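Local coordinates for Lin2111 protein (Listeria innocua, PDB 3EDP), which probably acts as a GntR-family transcription regulator that binds DNA, with a UTRA domain likely to sense a small-molecule effector, at residues L183-N188 / N197-V202; A138-L143 / Y221-A226; K98-D103 / V131-H136. One frame throughout, in Å; residues are numbered along the deposited sequence.

Contact 1 (L183-N188 / N197-V202)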
ATOM      1  N   LEU A 183      15.567  -3.515  -8.205  1.00 34.32           N
ATOM      2  CA  LEU A 183      15.975  -3.099  -9.541  1.00 32.93           C
ATOM      3  C   LEU A 183      16.187  -4.359 -10.359  1.00 35.88           C
ATOM      4  O   LEU A 183      16.898  -5.261  -9.921  1.00 41.53           O
ATOM      5  CB  LEU A 183      17.297  -2.338  -9.489  1.00 41.68           C
ATOM      6  CG  LEU A 183      17.261  -0.821  -9.350  1.00 46.36           C
ATOM      7  CD1 LEU A 183      18.684  -0.305  -9.189  1.00 39.90           C
ATOM      8  CD2 LEU A 183      16.590  -0.194 -10.565  1.00 37.91           C
ATOM      9  N   ILE A 184      15.571  -4.432 -11.534  1.00 34.34           N
ATOM     10  CA  ILE A 184      15.769  -5.577 -12.416  1.00 35.86           C
ATOM     11  C   ILE A 184      16.094  -5.127 -13.833  1.00 40.98           C
ATOM     12  O   ILE A 184      15.993  -3.941 -14.170  1.00 34.87           O
ATOM     13  CB  ILE A 184      14.527  -6.521 -12.452  1.00 34.48           C
ATOM     14  CG1 ILE A 184      13.320  -5.807 -13.059  1.00 35.48           C
ATOM     15  CG2 ILE A 184      14.185  -7.035 -11.051  1.00 37.24           C
ATOM     16  CD1 ILE A 184      12.142  -6.728 -13.332  1.00 45.01           C
ATOM     17  N   LEU A 185      16.498  -6.092 -14.651  1.00 48.53           N
ATOM     18  CA  LEU A 185      16.704  -5.872 -16.072  1.00 53.25           C
ATOM     19  C   LEU A 185      15.358  -6.011 -16.764  1.00 48.92           C
ATOM     20  O   LEU A 185      14.557  -6.870 -16.399  1.00 46.33           O
ATOM     21  CB  LEU A 185      17.684  -6.908 -16.628  1.00 52.09           C
ATOM     22  CG  LEU A 185      19.143  -6.776 -16.178  1.00 54.42           C
ATOM     23  CD1 LEU A 185      19.841  -8.128 -16.141  1.00 55.53           C
ATOM     24  CD2 LEU A 185      19.892  -5.811 -17.079  1.00 58.00           C
ATOM     25  N   ALA A 186      15.105  -5.159 -17.751  1.00 39.35           N
ATOM     26  CA  ALA A 186      13.867  -5.244 -18.515  1.00 50.42           C
ATOM     27  C   ALA A 186      13.770  -6.578 -19.252  1.00 57.23           C
ATOM     28  O   ALA A 186      14.693  -6.976 -19.964  1.00 57.92           O
ATOM     29  CB  ALA A 186      13.756  -4.077 -19.498  1.00 38.97           C
ATOM     30  N   GLY A 187      12.653  -7.272 -19.055  1.00 57.62           N
ATOM     31  CA  GLY A 187      12.369  -8.505 -19.767  1.00 57.08           C
ATOM     32  C   GLY A 187      11.378  -8.254 -20.890  1.00 61.64           C
ATOM     33  O   GLY A 187      11.065  -7.105 -21.201  1.00 61.90           O
ATOM     34  N   ASN A 188      10.876  -9.324 -21.496  1.00 67.45           N
ATOM     35  CA  ASN A 188       9.971  -9.193 -22.635  1.00 73.83           C
ATOM     36  C   ASN A 188       8.726  -8.370 -22.315  1.00 65.56           C
ATOM     37  O   ASN A 188       8.311  -7.521 -23.110  1.00 57.44           O
ATOM     38  CB  ASN A 188       9.582 -10.569 -23.178  1.00 84.62           C
ATOM     39  CG  ASN A 188      10.791 -11.433 -23.492  1.00 95.28           C
ATOM     40  OD1 ASN A 188      11.451 -11.948 -22.589  1.00102.29           O
ATOM     41  ND2 ASN A 188      11.085 -11.597 -24.776  1.00 96.31           N
ATOM     42  N   ASN A 197      14.257  -1.088 -23.895  1.00 55.25           N
ATOM     43  CA  ASN A 197      15.183  -1.990 -24.571  1.00 62.65           C
ATOM     44  C   ASN A 197      15.610  -3.099 -23.630  1.00 63.60           C
ATOM     45  O   ASN A 197      15.564  -2.929 -22.416  1.00 55.42           O
ATOM     46  CB  ASN A 197      16.417  -1.229 -25.059  1.00 63.14           C
ATOM     47  CG  ASN A 197      16.072  -0.143 -26.049  1.00 65.35           C
ATOM     48  OD1 ASN A 197      15.061  -0.223 -26.753  1.00 61.71           O
ATOM     49  ND2 ASN A 197      16.911   0.885 -26.114  1.00 70.48           N
ATOM     50  N   GLU A 198      16.017  -4.238 -24.181  1.00 70.04           N
ATOM     51  CA  GLU A 198      16.504  -5.323 -23.341  1.00 76.36           C
ATOM     52  C   GLU A 198      17.560  -4.816 -22.372  1.00 69.62           C
ATOM     53  O   GLU A 198      18.435  -4.029 -22.741  1.00 65.21           O
ATOM     54  CB  GLU A 198      17.069  -6.473 -24.175  1.00 88.82           C
ATOM     55  CG  GLU A 198      16.123  -7.654 -24.309  1.00 99.91           C
ATOM     56  CD  GLU A 198      16.856  -8.971 -24.493  1.00107.25           C
ATOM     57  OE1 GLU A 198      17.721  -9.056 -25.392  1.00108.93           O
ATOM     58  OE2 GLU A 198      16.565  -9.922 -23.736  1.00108.17           O
ATOM     59  N   ASN A 199      17.451  -5.260 -21.125  1.00 65.01           N
ATOM     60  CA  ASN A 199      18.435  -4.936 -20.100  1.00 63.96           C
ATOM     61  C   ASN A 199      18.423  -3.480 -19.634  1.00 59.86           C
ATOM     62  O   ASN A 199      19.306  -3.053 -18.891  1.00 62.48           O
ATOM     63  CB  ASN A 199      19.836  -5.361 -20.549  1.00 67.41           C
ATOM     64  CG  ASN A 199      19.922  -6.849 -20.824  1.00 74.92           C
ATOM     65  OD1 ASN A 199      20.688  -7.291 -21.678  1.00 80.41           O
ATOM     66  ND2 ASN A 199      19.117  -7.631 -20.110  1.00 77.58           N
ATOM     67  N   ASP A 200      17.422  -2.719 -20.068  1.00 52.91           N
ATOM     68  CA  ASP A 200      17.164  -1.426 -19.449  1.00 52.36           C
ATOM     69  C   ASP A 200      16.815  -1.692 -17.986  1.00 41.18           C
ATOM     70  O   ASP A 200      16.158  -2.687 -17.687  1.00 40.89           O
ATOM     71  CB  ASP A 200      16.020  -0.691 -20.159  1.00 43.63           C
ATOM     72  CG  ASP A 200      16.494   0.092 -21.383  1.00 56.52           C
ATOM     73  OD1 ASP A 200      17.727   0.203 -21.579  1.00 56.61           O
ATOM     74  OD2 ASP A 200      15.637   0.601 -22.149  1.00 51.71           O
ATOM     75  N   PRO A 201      17.271  -0.821 -17.072  1.00 45.87           N
ATOM     76  CA  PRO A 201      16.976  -0.991 -15.640  1.00 37.81           C
ATOM     77  C   PRO A 201      15.542  -0.631 -15.302  1.00 39.93           C
ATOM     78  O   PRO A 201      15.022   0.385 -15.767  1.00 37.65           O
ATOM     79  CB  PRO A 201      17.921   0.001 -14.962  1.00 37.87           C
ATOM     80  CG  PRO A 201      18.208   1.031 -15.996  1.00 42.00           C
ATOM     81  CD  PRO A 201      18.111   0.361 -17.338  1.00 46.66           C
ATOM     82  N   VAL A 202      14.915  -1.451 -14.469  1.00 36.92           N
ATOM     83  CA  VAL A 202      13.516  -1.254 -14.121  1.00 33.87           C
ATOM     84  C   VAL A 202      13.300  -1.400 -12.614  1.00 29.06           C
ATOM     85  O   VAL A 202      13.851  -2.310 -11.996  1.00 29.95           O
ATOM     86  CB  VAL A 202      12.631  -2.278 -14.866  1.00 30.82           C
ATOM     87  CG1 VAL A 202      11.203  -2.219 -14.354  1.00 37.43           C
ATOM     88  CG2 VAL A 202      12.690  -2.033 -16.371  1.00 31.07           C
TER
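Ile184 and Val202 face each other as an antiparallel hydrogen-bonded pair. They join strand 176-185 to strand 201-211 in the antiparallel sheet of the UTRA domain, and helix 188-194 lies in the connection between the two strands. Ile184 N donates to Val202 O at 2.8 Å. Val202 N returns the bond to Ile184 O at 2.7 Å. Leu185 and Pro201 form the next pair, non-hydrogen-bonded. Just past the strand, Ala186 N still reaches Asp200 O at 2.7 Å. A weak bond from Asn199 N to Ala186 O links Ala186 to the type II turn from Asn197 to Asp200.

Leu185 reaches over this turn. Its CG is anti to the carbonyl carbon and beside the backbone N (chi1 -70°). CB lies 3.8 Å from Asn199 ND2. CG and CD1 come only slightly farther from that same amide nitrogen. CD2 makes the closest approach, 3.4 Å from Asn199 O, with Asn199 CA and CB also against it. The Leu185 and Asn199 side chains cross at an oblique angle. Leu185 and Pro201 also touch Phe235 of strand 231-235.

The other face carries Ile184 and Val202. Ile184 CG1 packs on Val202 CB at 4.0 Å, and Val202 CG2 meets Ala186 CB at 3.9 Å. Leu183 packs on Leu183 of the second subunit, which places this strand, outermost in the sheet of this chain, at the dimer contact. Within the turn, Asn197 N donates to Asp200 OD2 at 2.8 Å, arriving from above the carboxylate plane.

Contact 2 (A138-L143 / Y221-A226)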
ATOM      1  N   ALA A 138       5.545   4.685 -19.730  1.00 54.06           N
ATOM      2  CA  ALA A 138       4.497   3.748 -19.364  1.00 50.09           C
ATOM      3  C   ALA A 138       4.914   2.833 -18.212  1.00 45.36           C
ATOM      4  O   ALA A 138       6.052   2.367 -18.138  1.00 40.44           O
ATOM      5  CB  ALA A 138       4.079   2.925 -20.581  1.00 51.00           C
ATOM      6  N   THR A 139       3.979   2.593 -17.305  1.00 39.86           N
ATOM      7  CA  THR A 139       4.184   1.625 -16.247  1.00 35.98           C
ATOM      8  C   THR A 139       3.340   0.389 -16.522  1.00 38.97           C
ATOM      9  O   THR A 139       2.368   0.433 -17.281  1.00 40.36           O
ATOM     10  CB  THR A 139       3.800   2.198 -14.882  1.00 36.57           C
ATOM     11  OG1 THR A 139       2.398   2.487 -14.869  1.00 38.74           O
ATOM     12  CG2 THR A 139       4.604   3.482 -14.587  1.00 31.42           C
ATOM     13  N   LEU A 140       3.714  -0.715 -15.894  1.00 32.32           N
ATOM     14  CA  LEU A 140       3.026  -1.973 -16.110  1.00 33.56           C
ATOM     15  C   LEU A 140       2.670  -2.592 -14.767  1.00 31.28           C
ATOM     16  O   LEU A 140       3.511  -2.684 -13.872  1.00 31.62           O
ATOM     17  CB  LEU A 140       3.919  -2.922 -16.913  1.00 33.86           C
ATOM     18  CG  LEU A 140       3.439  -4.363 -17.052  1.00 41.14           C
ATOM     19  CD1 LEU A 140       2.240  -4.408 -17.973  1.00 42.27           C
ATOM     20  CD2 LEU A 140       4.558  -5.229 -17.605  1.00 51.38           C
ATOM     21  N   ASP A 141       1.419  -3.003 -14.623  1.00 32.29           N
ATOM     22  CA  ASP A 141       0.977  -3.650 -13.398  1.00 32.91           C
ATOM     23  C   ASP A 141       0.470  -5.044 -13.675  1.00 32.87           C
ATOM     24  O   ASP A 141      -0.204  -5.283 -14.676  1.00 31.03           O
ATOM     25  CB  ASP A 141      -0.117  -2.837 -12.698  1.00 34.10           C
ATOM     26  CG  ASP A 141       0.447  -1.704 -11.870  1.00 40.84           C
ATOM     27  OD1 ASP A 141       0.398  -1.798 -10.626  1.00 39.59           O
ATOM     28  OD2 ASP A 141       0.961  -0.730 -12.460  1.00 43.66           O
ATOM     29  N   ARG A 142       0.807  -5.967 -12.785  1.00 27.73           N
ATOM     30  CA  ARG A 142       0.229  -7.296 -12.826  1.00 31.77           C
ATOM     31  C   ARG A 142      -0.352  -7.632 -11.456  1.00 36.73           C
ATOM     32  O   ARG A 142       0.312  -7.471 -10.428  1.00 27.70           O
ATOM     33  CB  ARG A 142       1.260  -8.333 -13.280  1.00 35.66           C
ATOM     34  CG  ARG A 142       0.960  -9.751 -12.818  1.00 48.55           C
ATOM     35  CD  ARG A 142       1.139 -10.777 -13.938  1.00 62.89           C
ATOM     36  NE  ARG A 142       2.155 -10.393 -14.916  1.00 72.22           N
ATOM     37  CZ  ARG A 142       3.458 -10.291 -14.658  1.00 78.66           C
ATOM     38  NH1 ARG A 142       3.921 -10.521 -13.432  1.00 84.01           N
ATOM     39  NH2 ARG A 142       4.298  -9.935 -15.623  1.00 71.26           N
ATOM     40  N   LEU A 143      -1.607  -8.069 -11.463  1.00 23.82           N
ATOM     41  CA  LEU A 143      -2.343  -8.442 -10.258  1.00 24.88           C
ATOM     42  C   LEU A 143      -2.726  -9.916 -10.300  1.00 31.75           C
ATOM     43  O   LEU A 143      -3.155 -10.436 -11.341  1.00 30.00           O
ATOM     44  CB  LEU A 143      -3.639  -7.647 -10.172  1.00 31.69           C
ATOM     45  CG  LEU A 143      -3.719  -6.295  -9.478  1.00 54.90           C
ATOM     46  CD1 LEU A 143      -2.929  -5.248 -10.243  1.00 59.35           C
ATOM     47  CD2 LEU A 143      -5.184  -5.900  -9.351  1.00 58.55           C
ATOM     48  N   TYR A 221       2.437  -6.704  -8.828  1.00 27.00           N
ATOM     49  CA  TYR A 221       3.774  -6.340  -9.265  1.00 28.60           C
ATOM     50  C   TYR A 221       3.626  -5.094 -10.104  1.00 32.09           C
ATOM     51  O   TYR A 221       2.832  -5.060 -11.037  1.00 33.79           O
ATOM     52  CB  TYR A 221       4.421  -7.451 -10.094  1.00 24.74           C
ATOM     53  CG  TYR A 221       4.559  -8.760  -9.364  1.00 27.36           C
ATOM     54  CD1 TYR A 221       5.481  -8.910  -8.335  1.00 34.76           C
ATOM     55  CD2 TYR A 221       3.762  -9.849  -9.696  1.00 31.97           C
ATOM     56  CE1 TYR A 221       5.608 -10.113  -7.657  1.00 35.55           C
ATOM     57  CE2 TYR A 221       3.886 -11.054  -9.030  1.00 34.27           C
ATOM     58  CZ  TYR A 221       4.815 -11.182  -8.015  1.00 39.09           C
ATOM     59  OH  TYR A 221       4.938 -12.378  -7.350  1.00 42.89           O
ATOM     60  N   HIS A 222       4.373  -4.057  -9.745  1.00 28.01           N
ATOM     61  CA  HIS A 222       4.327  -2.796 -10.465  1.00 28.03           C
ATOM     62  C   HIS A 222       5.728  -2.486 -10.984  1.00 29.86           C
ATOM     63  O   HIS A 222       6.711  -2.612 -10.250  1.00 28.13           O
ATOM     64  CB  HIS A 222       3.824  -1.685  -9.536  1.00 22.51           C
ATOM     65  CG  HIS A 222       3.953  -0.311 -10.113  1.00 31.64           C
ATOM     66  ND1 HIS A 222       3.065   0.193 -11.042  1.00 36.45           N
ATOM     67  CD2 HIS A 222       4.862   0.669  -9.894  1.00 33.46           C
ATOM     68  CE1 HIS A 222       3.423   1.421 -11.371  1.00 36.05           C
ATOM     69  NE2 HIS A 222       4.511   1.734 -10.689  1.00 36.17           N
ATOM     70  N   TYR A 223       5.818  -2.093 -12.247  1.00 25.79           N
ATOM     71  CA  TYR A 223       7.113  -1.859 -12.885  1.00 27.45           C
ATOM     72  C   TYR A 223       7.204  -0.438 -13.410  1.00 35.54           C
ATOM     73  O   TYR A 223       6.256   0.062 -14.026  1.00 26.82           O
ATOM     74  CB  TYR A 223       7.316  -2.815 -14.065  1.00 32.20           C
ATOM     75  CG  TYR A 223       7.279  -4.286 -13.711  1.00 36.21           C
ATOM     76  CD1 TYR A 223       8.449  -4.981 -13.428  1.00 32.16           C
ATOM     77  CD2 TYR A 223       6.076  -4.981 -13.673  1.00 33.34           C
ATOM     78  CE1 TYR A 223       8.422  -6.324 -13.118  1.00 36.49           C
ATOM     79  CE2 TYR A 223       6.038  -6.324 -13.355  1.00 31.58           C
ATOM     80  CZ  TYR A 223       7.214  -6.989 -13.079  1.00 36.32           C
ATOM     81  OH  TYR A 223       7.188  -8.326 -12.771  1.00 40.40           O
ATOM     82  N   GLU A 224       8.352   0.200 -13.185  1.00 26.91           N
ATOM     83  CA  GLU A 224       8.604   1.539 -13.705  1.00 27.72           C
ATOM     84  C   GLU A 224      10.021   1.637 -14.240  1.00 30.28           C
ATOM     85  O   GLU A 224      10.950   1.049 -13.684  1.00 34.97           O
ATOM     86  CB  GLU A 224       8.455   2.598 -12.610  1.00 30.31           C
ATOM     87  CG  GLU A 224       7.047   2.820 -12.114  1.00 47.01           C
ATOM     88  CD  GLU A 224       6.977   3.868 -11.004  1.00 49.01           C
ATOM     89  OE1 GLU A 224       8.002   4.541 -10.731  1.00 50.91           O
ATOM     90  OE2 GLU A 224       5.894   4.024 -10.408  1.00 41.34           O
ATOM     91  N   ASP A 225      10.175   2.399 -15.312  1.00 29.95           N
ATOM     92  CA  ASP A 225      11.479   2.714 -15.873  1.00 29.25           C
ATOM     93  C   ASP A 225      12.360   3.339 -14.774  1.00 30.59           C
ATOM     94  O   ASP A 225      11.948   4.279 -14.108  1.00 28.78           O
ATOM     95  CB  ASP A 225      11.286   3.681 -17.044  1.00 36.20           C
ATOM     96  CG  ASP A 225      12.579   4.000 -17.768  1.00 44.54           C
ATOM     97  OD1 ASP A 225      13.660   3.543 -17.331  1.00 40.16           O
ATOM     98  OD2 ASP A 225      12.503   4.721 -18.783  1.00 49.14           O
ATOM     99  N   ALA A 226      13.556   2.798 -14.566  1.00 29.17           N
ATOM    100  CA  ALA A 226      14.447   3.317 -13.528  1.00 30.40           C
ATOM    101  C   ALA A 226      15.511   4.278 -14.077  1.00 32.35           C
ATOM    102  O   ALA A 226      16.352   4.768 -13.334  1.00 37.22           O
ATOM    103  CB  ALA A 226      15.109   2.167 -12.763  1.00 28.96           C
TER
HETATM  104  O   HOH W   1       7.991   3.755 -16.426  1.00 44.42           O
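Asp141 and His222 meet as a non-hydrogen-bonded pair, flanked by the hydrogen-bonded pairs Leu140-Tyr223 and Arg142-Tyr221. This is regular antiparallel pairing of strands 137-146 and 215-225 in the middle of the UTRA sheet. Both flanking pairs have two backbone bonds. At the Arg142 pair, Arg142 N to Tyr221 O and Tyr221 N to Arg142 O are both 2.8 Å.

The tight part surrounds His222. Its CG is anti to the backbone N (chi1 170°), and ND1 donates to Asp141 OD2 at 2.7 Å. The oxygen lies in the ring plane and is met on its syn side, 32° out of the carboxylate plane. NE2 donates to Glu224 OE2, also at 2.7 Å and near the ring plane, here on the anti side. Thr139 CB lies 3.6 Å from His222 CE1, the carbon between the two bonded nitrogens. Thr139 CG2 runs beside Glu224 CG at 3.5 Å.

On the face of Leu140 and Tyr223, the Tyr223 ring turns an edge to the backbone oxygen Leu140 O, 3.4 Å from Tyr223 CD2. Met194 of helix 188-194 touches both Leu140 and Tyr223. The Arg142 side chain meets the facing strand more loosely. Its chain bends, and NH1 is 3.8 Å from Tyr221 CD2; the guanidinium and ring planes are 58° apart. Its strong partner is Glu189, in a salt bridge from NH2.

The ladder opens at the Ala138 end. There a water accepts from Asp225 N and donates to Ala138 O, in place of a direct bond.

Two carboxylates grip the imidazole through both nitrogens. This fixes the ring's rotation and probably favours a doubly protonated, positively charged His222.

Contact 3 (K98-D103 / V131-H136)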
ATOM      1  N   LYS A  98      -4.774   7.197 -18.324  1.00103.62           N
ATOM      2  CA  LYS A  98      -5.771   6.280 -17.795  1.00 93.16           C
ATOM      3  C   LYS A  98      -5.190   4.874 -17.796  1.00 81.11           C
ATOM      4  O   LYS A  98      -4.031   4.676 -18.165  1.00 80.43           O
ATOM      5  CB  LYS A  98      -7.048   6.332 -18.635  1.00 97.74           C
ATOM      6  CG  LYS A  98      -7.734   7.691 -18.625  1.00101.41           C
ATOM      7  CD  LYS A  98      -8.382   7.978 -17.281  1.00101.28           C
ATOM      8  CE  LYS A  98      -8.479   9.474 -17.024  1.00105.97           C
ATOM      9  NZ  LYS A  98      -9.045  10.212 -18.187  1.00109.90           N
ATOM     10  N   LYS A  99      -5.992   3.899 -17.386  1.00 65.84           N
ATOM     11  CA  LYS A  99      -5.520   2.524 -17.301  1.00 55.68           C
ATOM     12  C   LYS A  99      -6.026   1.689 -18.469  1.00 55.97           C
ATOM     13  O   LYS A  99      -7.211   1.716 -18.797  1.00 65.05           O
ATOM     14  CB  LYS A  99      -5.910   1.905 -15.958  1.00 50.07           C
ATOM     15  CG  LYS A  99      -5.385   2.703 -14.770  1.00 47.94           C
ATOM     16  CD  LYS A  99      -5.587   1.983 -13.456  1.00 47.21           C
ATOM     17  CE  LYS A  99      -4.973   2.779 -12.315  1.00 48.54           C
ATOM     18  NZ  LYS A  99      -5.250   2.176 -10.984  1.00 44.67           N
ATOM     19  N   ASP A 100      -5.111   0.955 -19.093  1.00 49.65           N
ATOM     20  CA  ASP A 100      -5.405   0.181 -20.292  1.00 57.61           C
ATOM     21  C   ASP A 100      -5.167  -1.306 -20.039  1.00 60.35           C
ATOM     22  O   ASP A 100      -4.021  -1.742 -19.894  1.00 57.31           O
ATOM     23  CB  ASP A 100      -4.522   0.666 -21.446  1.00 58.99           C
ATOM     24  CG  ASP A 100      -4.789  -0.078 -22.747  1.00 74.97           C
ATOM     25  OD1 ASP A 100      -5.930  -0.551 -22.953  1.00 78.19           O
ATOM     26  OD2 ASP A 100      -3.852  -0.179 -23.573  1.00 77.31           O
ATOM     27  N   ILE A 101      -6.248  -2.081 -19.981  1.00 49.28           N
ATOM     28  CA  ILE A 101      -6.143  -3.512 -19.695  1.00 40.75           C
ATOM     29  C   ILE A 101      -5.577  -4.294 -20.879  1.00 44.47           C
ATOM     30  O   ILE A 101      -6.053  -4.176 -22.004  1.00 46.50           O
ATOM     31  CB  ILE A 101      -7.499  -4.113 -19.270  1.00 47.56           C
ATOM     32  CG1 ILE A 101      -8.084  -3.332 -18.097  1.00 52.09           C
ATOM     33  CG2 ILE A 101      -7.343  -5.577 -18.890  1.00 35.13           C
ATOM     34  CD1 ILE A 101      -9.316  -3.977 -17.513  1.00 61.97           C
ATOM     35  N   LYS A 102      -4.548  -5.089 -20.616  1.00 42.92           N
ATOM     36  CA  LYS A 102      -3.902  -5.872 -21.657  1.00 44.11           C
ATOM     37  C   LYS A 102      -4.356  -7.325 -21.608  1.00 44.97           C
ATOM     38  O   LYS A 102      -4.443  -7.991 -22.630  1.00 52.30           O
ATOM     39  CB  LYS A 102      -2.379  -5.828 -21.486  1.00 40.89           C
ATOM     40  CG  LYS A 102      -1.789  -4.438 -21.329  1.00 53.56           C
ATOM     41  CD  LYS A 102      -1.479  -3.789 -22.666  1.00 56.38           C
ATOM     42  CE  LYS A 102      -2.656  -3.000 -23.192  1.00 62.47           C
ATOM     43  NZ  LYS A 102      -2.256  -2.149 -24.348  1.00 66.76           N
ATOM     44  N   ASP A 103      -4.623  -7.809 -20.405  1.00 37.20           N
ATOM     45  CA  ASP A 103      -4.880  -9.219 -20.171  1.00 41.33           C
ATOM     46  C   ASP A 103      -5.755  -9.385 -18.940  1.00 39.85           C
ATOM     47  O   ASP A 103      -5.553  -8.705 -17.924  1.00 29.72           O
ATOM     48  CB  ASP A 103      -3.564  -9.960 -19.929  1.00 49.61           C
ATOM     49  CG  ASP A 103      -3.025 -10.611 -21.174  1.00 72.52           C
ATOM     50  OD1 ASP A 103      -3.832 -11.196 -21.929  1.00 81.31           O
ATOM     51  OD2 ASP A 103      -1.794 -10.547 -21.391  1.00 78.38           O
ATOM     52  N   VAL A 131      -1.635  -1.318 -18.119  1.00 29.62           N
ATOM     53  CA  VAL A 131      -0.573  -0.385 -18.444  1.00 32.43           C
ATOM     54  C   VAL A 131      -1.115   1.021 -18.255  1.00 43.36           C
ATOM     55  O   VAL A 131      -2.312   1.267 -18.413  1.00 47.58           O
ATOM     56  CB  VAL A 131      -0.088  -0.579 -19.903  1.00 47.69           C
ATOM     57  CG1 VAL A 131       0.518   0.701 -20.449  1.00 49.43           C
ATOM     58  CG2 VAL A 131       0.904  -1.734 -19.994  1.00 37.45           C
ATOM     59  N   GLN A 132      -0.234   1.943 -17.908  1.00 45.35           N
ATOM     60  CA  GLN A 132      -0.645   3.291 -17.568  1.00 47.22           C
ATOM     61  C   GLN A 132       0.443   4.250 -18.027  1.00 53.16           C
ATOM     62  O   GLN A 132       1.619   4.034 -17.736  1.00 42.89           O
ATOM     63  CB  GLN A 132      -0.815   3.375 -16.056  1.00 46.99           C
ATOM     64  CG  GLN A 132      -1.588   4.560 -15.544  1.00 56.96           C
ATOM     65  CD  GLN A 132      -1.772   4.484 -14.042  1.00 63.64           C
ATOM     66  OE1 GLN A 132      -1.366   3.507 -13.405  1.00 62.23           O
ATOM     67  NE2 GLN A 132      -2.384   5.512 -13.467  1.00 63.21           N
ATOM     68  N   LYS A 133       0.063   5.294 -18.755  1.00 57.34           N
ATOM     69  CA  LYS A 133       1.026   6.323 -19.142  1.00 69.28           C
ATOM     70  C   LYS A 133       1.330   7.222 -17.947  1.00 81.66           C
ATOM     71  O   LYS A 133       0.422   7.628 -17.224  1.00 84.04           O
ATOM     72  CB  LYS A 133       0.508   7.149 -20.317  1.00 72.03           C
ATOM     73  CG  LYS A 133       0.500   6.406 -21.652  1.00 83.47           C
ATOM     74  CD  LYS A 133      -0.162   5.040 -21.521  1.00 86.91           C
ATOM     75  CE  LYS A 133      -0.595   4.474 -22.862  1.00 87.92           C
ATOM     76  NZ  LYS A 133      -1.485   3.287 -22.680  1.00 83.54           N
ATOM     77  N   SER A 134       2.608   7.517 -17.730  1.00 93.48           N
ATOM     78  CA  SER A 134       3.015   8.334 -16.590  1.00101.33           C
ATOM     79  C   SER A 134       4.046   9.389 -16.977  1.00105.65           C
ATOM     80  O   SER A 134       4.229   9.695 -18.158  1.00101.60           O
ATOM     81  CB  SER A 134       3.562   7.457 -15.456  1.00 99.91           C
ATOM     82  OG  SER A 134       4.916   7.101 -15.677  1.00 97.08           O
ATOM     83  N   GLU A 135       4.716   9.941 -15.970  1.00112.59           N
ATOM     84  CA  GLU A 135       5.723  10.974 -16.184  1.00119.73           C
ATOM     85  C   GLU A 135       6.934  10.433 -16.938  1.00120.83           C
ATOM     86  O   GLU A 135       7.291  10.941 -18.001  1.00120.78           O
ATOM     87  CB  GLU A 135       6.157  11.586 -14.848  1.00123.01           C
ATOM     88  CG  GLU A 135       6.529  10.567 -13.779  1.00124.40           C
ATOM     89  CD  GLU A 135       7.076  11.214 -12.518  1.00125.18           C
ATOM     90  OE1 GLU A 135       7.480  12.395 -12.579  1.00126.03           O
ATOM     91  OE2 GLU A 135       7.104  10.540 -11.465  1.00123.90           O
ATOM     92  N   HIS A 136       7.559   9.400 -16.383  1.00122.17           N
ATOM     93  CA  HIS A 136       8.749   8.813 -16.989  1.00124.54           C
ATOM     94  C   HIS A 136       8.399   7.588 -17.830  1.00110.79           C
ATOM     95  O   HIS A 136       9.077   6.561 -17.773  1.00107.66           O
ATOM     96  CB  HIS A 136       9.783   8.461 -15.913  1.00135.96           C
ATOM     97  CG  HIS A 136      11.140   8.139 -16.460  1.00146.86           C
ATOM     98  ND1 HIS A 136      11.750   8.898 -17.433  1.00151.89           N
ATOM     99  CD2 HIS A 136      12.011   7.146 -16.156  1.00150.44           C
ATOM    100  CE1 HIS A 136      12.934   8.383 -17.716  1.00153.93           C
ATOM    101  NE2 HIS A 136      13.116   7.319 -16.953  1.00153.32           N
TER
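Asp100 and Val131 form an antiparallel hydrogen-bonded pair between strand 99-108, at the edge of the UTRA sheet within this chain, and strand 124-134. The backbone bonds are few. Asp100 N donates to Val131 O at 2.9 Å, and Val131 N donates to Asp100 O at 3.0 Å. Farther along, Lys102 and Asp103 both face Lys129, which makes a classic beta bulge. The strands diverge the other way, beyond the level of Lys99 and Gln132.

Van der Waals packing comes largely from the carbon chains of Lys99, Lys102 and Gln132, and from Val131. Lys99 and Gln132 lie side by side and point the same way. Lys99 CE is 3.8 Å from Gln132 OE1, so a methylene rather than the ammonium meets the amide. Lys99 NZ instead bonds the carbonyl oxygens of Ile160 and Ile161. Gln132 CG also rests 3.6 Å from Lys98 O. On the face of Asp100 and Val131, Val131 CG2 touches Lys102 CG at 4.0 Å. Asn193 of helix 188-194 touches both Lys102 and Val131.

Charge pairing is centred on Asp100. The Lys102 chain bends at chi2 and chi3, and its NZ forms a salt bridge with Asp100 OD2 at 2.7 Å, from above the carboxylate plane. Lys133 NZ stays 4.3 Å from the same OD2, beyond a salt bridge.

One carboxylate thus sits beside two ammonium groups. It probably eases the repulsion between them, and they in turn should favour its ionised form.

The three contacts sample one six-stranded antiparallel sheet from edge to edge: contact 3, then contact 2, then contact 1. The centres of contacts 2 and 3 are about 9 Å apart, and those of contacts 1 and 2 about 11 Å. Contacts 1 and 3 do not touch, their nearest atoms being about 7 Å apart. Backbone bonds probably bridge the neighbours: Thr139 N to Gln132 O at 2.8 Å, and Ala226 N to Pro201 O at 3.1 Å. Ile184 CD1 also packs on Tyr223 CE1. Glycerol, probably from the crystallisation liquor, lies about 5 Å from the Arg142 side chain and weakly bonds Asp103 OD1. Such molecules often mark pockets, but no effector is identified.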